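Local coordinates for putative oxidoreductase (Magnetospirillum magnetotacticum, PDB 3C1A), which is a putative oxidoreductase that probably binds a nicotinamide dinucleotide through its Rossmann-fold domain, with a substrate and reaction that remain unassigned, at residues V11-I16 and R285-A290; R27-A30 and G34-L37; S63-P68 and T86-A91. All coordinates share one frame; numbering follows the deposited sequence.

Contact 1 (V11-I16 and R285-A290); sequences VRLALI and RLFAGA
This is a buried, apolar strand-to-helix contact. Val11 and Leu13 of strand 11-17 pack against Phe287 and Ala288 in helix 279-290, which joins the fold from late in the chain. Over the two short segments the axes approach to 9.0 Å, with 119° between their N-to-C directions. Ala288 is the residue that both strand side chains reach. Ala288 CB sits 4.4 Å from Val11 CB. Val11 CG2 also comes up to the backbone carbonyl, 3.4 Å from Ala288 O, a close van der Waals contact. Val11 CG1 lies anti to the backbone N (chi1 171°), which places CG2 anti to the carbonyl carbon and nearer the oxygen.

Strand 11-17 is the first strand of the parallel Rossmann sheet, with strands 35-42 and 72-76 as its neighbours. Val11 and Leu13 point from the same face of it. Helix 279-290 follows the strands of the mixed sheet in sequence and comes back to cover this face.

Leu13 divides its two methyls between two helix residues. Leu13 CD1 lies 4.4 Å from Ala288 CB. Leu13 CD2 meets the ring obliquely, 4.1 Å from Phe287 CE2. Leu13 and Phe287 run past one another with opposite headings. The CB of Phe287 does not point at the strand, but CG is anti to the backbone N (chi1 170°), and the far part of the ring comes closer. The ring also touches Ala72 of the next strand and Met122. Leu13 packs on Ala72 as well, and on Ala35 from the strand at its other edge. No hydrogen bond joins the two segments. The strand's backbone is paired within the sheet, where Val11 bonds to Gly34 and Ala36.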
loop_
_atom_site.group_PDB
_atom_site.type_symbol
_atom_site.label_atom_id
_atom_site.label_comp_id
_atom_site.label_asym_id
_atom_site.label_seq_id
_atom_site.Cartn_x
_atom_site.Cartn_y
_atom_site.Cartn_z
ATOM N N VAL A 11 18.020 13.424 5.589
ATOM C CA VAL A 11 17.940 12.885 4.247
ATOM C C VAL A 11 17.036 13.819 3.434
ATOM O O VAL A 11 15.938 14.171 3.869
ATOM C CB VAL A 11 17.396 11.425 4.243
ATOM C CG1 VAL A 11 17.097 10.954 2.814
ATOM C CG2 VAL A 11 18.390 10.459 4.957
ATOM N N ARG A 12 17.505 14.228 2.262
ATOM C CA ARG A 12 16.823 15.260 1.505
ATOM C C ARG A 12 15.839 14.624 0.537
ATOM O O ARG A 12 16.229 13.996 -0.421
ATOM C CB ARG A 12 17.867 16.143 0.844
ATOM C CG ARG A 12 18.842 16.756 1.902
ATOM C CD ARG A 12 19.925 17.580 1.249
ATOM N NE ARG A 12 20.804 16.769 0.411
ATOM C CZ ARG A 12 21.851 16.081 0.870
ATOM N NH1 ARG A 12 22.177 16.074 2.163
ATOM N NH2 ARG A 12 22.581 15.367 0.030
ATOM N N LEU A 13 14.564 14.768 0.857
ATOM C CA LEU A 13 13.471 14.193 0.107
ATOM C C LEU A 13 12.743 15.210 -0.696
ATOM O O LEU A 13 12.643 16.359 -0.310
ATOM C CB LEU A 13 12.448 13.533 1.037
ATOM C CG LEU A 13 12.905 12.436 1.972
ATOM C CD1 LEU A 13 11.687 11.952 2.823
ATOM C CD2 LEU A 13 13.539 11.310 1.186
ATOM N N ALA A 14 12.210 14.768 -1.831
ATOM C CA ALA A 14 11.322 15.608 -2.612
ATOM C C ALA A 14 10.026 14.841 -2.882
ATOM O O ALA A 14 10.020 13.611 -2.923
ATOM C CB ALA A 14 11.989 16.038 -3.913
ATOM N N LEU A 15 8.929 15.580 -3.042
ATOM C CA LEU A 15 7.622 14.985 -3.254
ATOM C C LEU A 15 7.034 15.452 -4.583
ATOM O O LEU A 15 7.030 16.672 -4.910
ATOM C CB LEU A 15 6.706 15.362 -2.091
ATOM C CG LEU A 15 5.223 14.980 -2.149
ATOM C CD1 LEU A 15 5.078 13.475 -2.259
ATOM C CD2 LEU A 15 4.499 15.524 -0.918
ATOM N N ILE A 16 6.618 14.489 -5.398
ATOM C CA ILE A 16 5.962 14.813 -6.622
ATOM C C ILE A 16 4.529 14.343 -6.364
ATOM O O ILE A 16 4.286 13.141 -6.204
ATOM C CB ILE A 16 6.594 14.155 -7.853
ATOM C CG1 ILE A 16 8.052 14.632 -8.017
ATOM C CG2 ILE A 16 5.737 14.468 -9.066
ATOM C CD1 ILE A 16 8.898 13.787 -8.926
ATOM N N ARG A 285 9.629 7.068 7.616
ATOM C CA ARG A 285 10.811 6.981 8.497
ATOM C C ARG A 285 11.790 5.905 8.039
ATOM O O ARG A 285 12.970 6.178 7.849
ATOM C CB ARG A 285 10.392 6.732 9.946
ATOM C CG ARG A 285 11.562 6.749 10.940
ATOM C CD ARG A 285 11.142 6.435 12.358
ATOM N NE ARG A 285 10.375 5.205 12.434
ATOM C CZ ARG A 285 10.901 3.996 12.510
ATOM N NH1 ARG A 285 12.219 3.843 12.552
ATOM N NH2 ARG A 285 10.104 2.945 12.564
ATOM N N LEU A 286 11.300 4.686 7.855
ATOM C CA LEU A 286 12.119 3.597 7.348
ATOM C C LEU A 286 12.723 3.881 5.982
ATOM O O LEU A 286 13.922 3.650 5.760
ATOM C CB LEU A 286 11.322 2.305 7.292
ATOM C CG LEU A 286 10.985 1.734 8.676
ATOM C CD1 LEU A 286 10.084 0.485 8.460
ATOM C CD2 LEU A 286 12.248 1.452 9.493
ATOM N N PHE A 287 11.909 4.370 5.058
ATOM C CA PHE A 287 12.370 4.663 3.698
ATOM C C PHE A 287 13.497 5.684 3.781
ATOM O O PHE A 287 14.563 5.430 3.279
ATOM C CB PHE A 287 11.236 5.180 2.804
ATOM C CG PHE A 287 11.692 5.708 1.494
ATOM C CD1 PHE A 287 12.065 4.839 0.460
ATOM C CD2 PHE A 287 11.741 7.079 1.257
ATOM C CE1 PHE A 287 12.529 5.336 -0.766
ATOM C CE2 PHE A 287 12.176 7.586 -0.019
ATOM C CZ PHE A 287 12.581 6.745 -0.991
ATOM N N ALA A 288 13.278 6.794 4.467
ATOM C CA ALA A 288 14.324 7.837 4.539
ATOM C C ALA A 288 15.587 7.241 5.143
ATOM O O ALA A 288 16.706 7.533 4.700
ATOM C CB ALA A 288 13.850 9.063 5.299
ATOM N N GLY A 289 15.397 6.336 6.105
ATOM C CA GLY A 289 16.510 5.653 6.763
ATOM C C GLY A 289 17.303 4.677 5.923
ATOM O O GLY A 289 18.447 4.362 6.252
ATOM N N ALA A 290 16.717 4.201 4.838
ATOM C CA ALA A 290 17.383 3.270 3.973
ATOM C C ALA A 290 18.062 3.949 2.776
ATOM O O ALA A 290 18.816 3.312 2.038
ATOM C CB ALA A 290 16.415 2.212 3.564
#

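Contact 2 (R27-A30 and G34-L37); sequences RTIA and GAAL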
loop_
_atom_site.group_PDB
_atom_site.type_symbol
_atom_site.label_atom_id
_atom_site.label_comp_id
_atom_site.label_asym_id
_atom_site.label_seq_id
_atom_site.Cartn_x
_atom_site.Cartn_y
_atom_site.Cartn_z
ATOM N N ARG A 27 2.988 16.408 5.862
ATOM C CA ARG A 27 3.018 16.516 7.357
ATOM C C ARG A 27 3.840 15.404 7.982
ATOM O O ARG A 27 4.497 15.608 9.002
ATOM C CB ARG A 27 1.625 16.509 7.984
ATOM C CG ARG A 27 0.808 15.271 7.720
ATOM C CD ARG A 27 -0.566 15.385 8.367
ATOM N NE ARG A 27 -1.027 14.086 8.838
ATOM N N THR A 28 3.800 14.227 7.371
ATOM C CA THR A 28 4.597 13.094 7.846
ATOM C C THR A 28 6.078 13.422 7.719
ATOM O O THR A 28 6.850 13.242 8.670
ATOM C CB THR A 28 4.297 11.810 7.038
ATOM O OG1 THR A 28 2.899 11.471 7.126
ATOM C CG2 THR A 28 5.134 10.671 7.553
ATOM N N ILE A 29 6.503 13.923 6.557
ATOM C CA ILE A 29 7.917 14.258 6.393
ATOM C C ILE A 29 8.303 15.361 7.374
ATOM O O ILE A 29 9.398 15.338 7.941
ATOM C CB ILE A 29 8.293 14.738 4.998
ATOM C CG1 ILE A 29 8.009 13.663 3.928
ATOM C CG2 ILE A 29 9.781 15.143 4.979
ATOM C CD1 ILE A 29 8.051 14.211 2.544
ATOM N N ALA A 30 7.419 16.341 7.562
ATOM C CA ALA A 30 7.721 17.452 8.483
ATOM C C ALA A 30 7.992 17.000 9.911
ATOM O O ALA A 30 8.794 17.625 10.628
ATOM C CB ALA A 30 6.587 18.480 8.470
ATOM N N GLY A 34 14.805 12.871 10.916
ATOM C CA GLY A 34 15.904 12.477 10.053
ATOM C C GLY A 34 15.723 12.763 8.577
ATOM O O GLY A 34 16.545 12.356 7.774
ATOM N N ALA A 35 14.654 13.459 8.223
ATOM C CA ALA A 35 14.370 13.784 6.838
ATOM C C ALA A 35 13.926 15.240 6.719
ATOM O O ALA A 35 13.472 15.851 7.709
ATOM C CB ALA A 35 13.323 12.846 6.292
ATOM N N ALA A 36 14.063 15.776 5.506
ATOM C CA ALA A 36 13.673 17.140 5.153
ATOM C C ALA A 36 13.010 17.140 3.764
ATOM O O ALA A 36 13.481 16.448 2.865
ATOM C CB ALA A 36 14.900 18.032 5.134
ATOM N N LEU A 37 11.918 17.887 3.599
ATOM C CA LEU A 37 11.316 18.102 2.271
ATOM C C LEU A 37 12.024 19.293 1.636
ATOM O O LEU A 37 11.796 20.427 2.013
ATOM C CB LEU A 37 9.789 18.332 2.360
ATOM C CG LEU A 37 9.002 18.444 1.057
ATOM C CD1 LEU A 37 9.011 17.101 0.371
ATOM C CD2 LEU A 37 7.572 18.958 1.304
#
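The backbones of helix 25-31 and strand 35-42 come closest at Ile29 and Ala35, whose CA atoms are 6.5 Å apart, after the chain has turned through three intervening residues. Ile29 is the one helix residue of the pair of segments that carries the contact. Its side chain points at the strand and spreads over three consecutive residues, Ala35, Ala36 and Leu37. Ile29 CG2 lies against the strand backbone, 3.7 Å from Leu37 N and 4.0 Å from Ala36 C. Ile29 CG2 also reaches the side chain of Ala35, 4.4 Å from Ala35 CB. CG2 is anti to the backbone N of Ile29, while CG1 (chi1 -61°) turns beside that N and carries the other branch along the strand to Leu37.

Helix 25-31 is the crossover of the beta-alpha-beta unit formed by strand 11-17, this helix and strand 35-42. It is the first such unit of the Rossmann fold, the unit that carries the dinucleotide-binding turn in relatives. Ile29 packs onto the sheet strand that its own helix leads into.

At the far end, Ile29 CD1 meets Leu37 CD1 at 3.7 Å. The side chains of Ile29 and Leu37 lie nearly perpendicular. The Leu37 side chain also packs on Leu15 of strand 11-17 and on Pro52 and Cys55. Ala35 and Leu37 point toward the helix, whereas the CB of Ala36 between them points away, as expected from the alternation of a strand. On the helix, Thr28 packs on Leu280, Thr281 and Val284 of helix 279-290. That helix also meets Ala35 through Ala288.

Contact 3 (S63-P68 and T86-A91); sequences SVVSAP and TLAAIA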
loop_
_atom_site.group_PDB
_atom_site.type_symbol
_atom_site.label_atom_id
_atom_site.label_comp_id
_atom_site.label_asym_id
_atom_site.label_seq_id
_atom_site.Cartn_x
_atom_site.Cartn_y
_atom_site.Cartn_z
ATOM N N SER A 63 12.201 19.016 -12.748
ATOM C CA SER A 63 13.142 19.779 -11.928
ATOM C C SER A 63 13.408 19.132 -10.578
ATOM O O SER A 63 14.445 19.396 -9.938
ATOM C CB SER A 63 12.649 21.203 -11.728
ATOM O OG SER A 63 12.444 21.837 -12.990
ATOM N N VAL A 64 12.475 18.320 -10.104
ATOM C CA VAL A 64 12.714 17.586 -8.858
ATOM C C VAL A 64 13.756 16.505 -9.074
ATOM O O VAL A 64 14.687 16.387 -8.285
ATOM C CB VAL A 64 11.425 17.011 -8.271
ATOM C CG1 VAL A 64 11.753 16.033 -7.142
ATOM C CG2 VAL A 64 10.561 18.169 -7.774
ATOM N N VAL A 65 13.646 15.753 -10.174
ATOM C CA VAL A 65 14.598 14.660 -10.441
ATOM C C VAL A 65 15.964 15.133 -10.976
ATOM O O VAL A 65 16.947 14.398 -10.912
ATOM C CB VAL A 65 14.017 13.540 -11.393
ATOM C CG1 VAL A 65 12.557 13.112 -10.987
ATOM C CG2 VAL A 65 14.074 13.924 -12.838
ATOM N N SER A 66 16.032 16.355 -11.493
ATOM C CA SER A 66 17.315 16.927 -11.925
ATOM C C SER A 66 18.036 17.660 -10.811
ATOM O O SER A 66 19.104 18.213 -11.045
ATOM C CB SER A 66 17.131 17.899 -13.083
ATOM O OG SER A 66 16.558 17.240 -14.195
ATOM N N ALA A 67 17.451 17.678 -9.619
ATOM C CA ALA A 67 17.921 18.487 -8.511
ATOM C C ALA A 67 19.129 17.819 -7.896
ATOM O O ALA A 67 19.055 16.634 -7.574
ATOM C CB ALA A 67 16.798 18.638 -7.468
ATOM N N PRO A 68 20.263 18.552 -7.746
ATOM C CA PRO A 68 21.469 17.857 -7.249
ATOM C C PRO A 68 21.421 17.439 -5.792
ATOM O O PRO A 68 22.022 16.438 -5.418
ATOM C CB PRO A 68 22.587 18.893 -7.463
ATOM C CG PRO A 68 21.931 20.184 -7.575
ATOM C CD PRO A 68 20.526 19.966 -8.047
ATOM N N THR A 86 8.817 7.405 -12.191
ATOM C CA THR A 86 9.735 6.432 -11.570
ATOM C C THR A 86 10.945 6.128 -12.439
ATOM O O THR A 86 12.054 6.117 -11.981
ATOM C CB THR A 86 8.996 5.108 -11.194
ATOM O OG1 THR A 86 7.881 5.388 -10.328
ATOM C CG2 THR A 86 9.919 4.137 -10.528
ATOM N N LEU A 87 10.719 5.830 -13.704
ATOM C CA LEU A 87 11.810 5.645 -14.641
ATOM C C LEU A 87 12.753 6.837 -14.716
ATOM O O LEU A 87 13.952 6.630 -14.798
ATOM C CB LEU A 87 11.251 5.315 -16.007
ATOM C CG LEU A 87 10.618 3.924 -16.076
ATOM C CD1 LEU A 87 9.749 3.819 -17.368
ATOM C CD2 LEU A 87 11.706 2.829 -15.998
ATOM N N ALA A 88 12.221 8.062 -14.649
ATOM C CA ALA A 88 13.033 9.292 -14.667
ATOM C C ALA A 88 13.836 9.431 -13.411
ATOM O O ALA A 88 14.992 9.795 -13.453
ATOM C CB ALA A 88 12.161 10.507 -14.835
ATOM N N ALA A 89 13.210 9.148 -12.277
ATOM C CA ALA A 89 13.908 9.177 -11.001
ATOM C C ALA A 89 15.050 8.163 -10.926
ATOM O O ALA A 89 16.155 8.511 -10.521
ATOM C CB ALA A 89 12.901 8.973 -9.831
ATOM N N ILE A 90 14.786 6.927 -11.359
ATOM C CA ILE A 90 15.798 5.856 -11.400
ATOM C C ILE A 90 16.970 6.258 -12.285
ATOM O O ILE A 90 18.123 6.072 -11.898
ATOM C CB ILE A 90 15.190 4.516 -11.931
ATOM C CG1 ILE A 90 14.188 3.925 -10.913
ATOM C CG2 ILE A 90 16.284 3.493 -12.186
ATOM C CD1 ILE A 90 13.288 2.801 -11.476
ATOM N N ALA A 91 16.653 6.720 -13.501
ATOM C CA ALA A 91 17.644 7.203 -14.466
ATOM C C ALA A 91 18.554 8.277 -13.847
ATOM O O ALA A 91 19.741 8.387 -14.200
ATOM C CB ALA A 91 16.937 7.747 -15.708
#
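Ala88 and Ala89 of helix 82-91 receive the two methyls of Val65, at the end of the short helix 62-65. The segment starts with Thr86, whose CB points away from Val65. It packs on Val112 of helix 106-119, and its OG1 is hydrogen-bonded to His82 O one turn back. Leu87 also packs on helix 106-119, against Ala115.

Ala88 comes next and points toward Val65. Ala88 CB lies 4.4 Å from Val65 CG2, and Ala88 O is 4.3 Å from Val65 CG2. Ala88 also touches Trp61. Ala89 is the residue nearest in the backbone, with its CA 5.6 Å from Val65 CA. Val65 CG1 takes this position, 4.2 Å from Ala89 CA and 4.3 Å from Ala89 CB. The split follows from the first torsion of Val65 (chi1 -46°): CG1 lies beside the backbone N, and CG2 between that N and the carbonyl carbon.

Ile90 turns back to the other helix, on Ala115 and Thr119, and Ala91 closes the helix. Helix 82-91 is thus sandwiched in the Rossmann domain between helix 106-119 and helix 62-65. Just beyond it, Ser92 OG is hydrogen-bonded to Val65 O.

The small alanine side chains let the branched valine come close to the helix backbone. No hydrogen bond or charge pair links the two segments, so their cohesion rests on van der Waals contact and on the burial of a modest surface, about 100 Å² with both sides summed.

How the contacts relate
All three contacts involve the Rossmann domain, but contact 1 brings in helix 279-290 from near the C-terminus. Contact 1 spans nearly the whole sequence, and contacts 2 and 3 follow one another inside its loop. Contacts 1 and 2 are neighbours, with centres 8 Å apart. They share one sheet face, where strands 11-17 and 35-42 pair through probable hydrogen bonds such as Leu13 N to Ala36 O, 2.8 Å. Contact 3 lies about 14 Å from contact 1 and 19 Å from contact 2, centre to centre. Its helix 62-65 packs on Ala14 and Ile16, on the opposite face of strand 11-17. This strand therefore has helices on both faces.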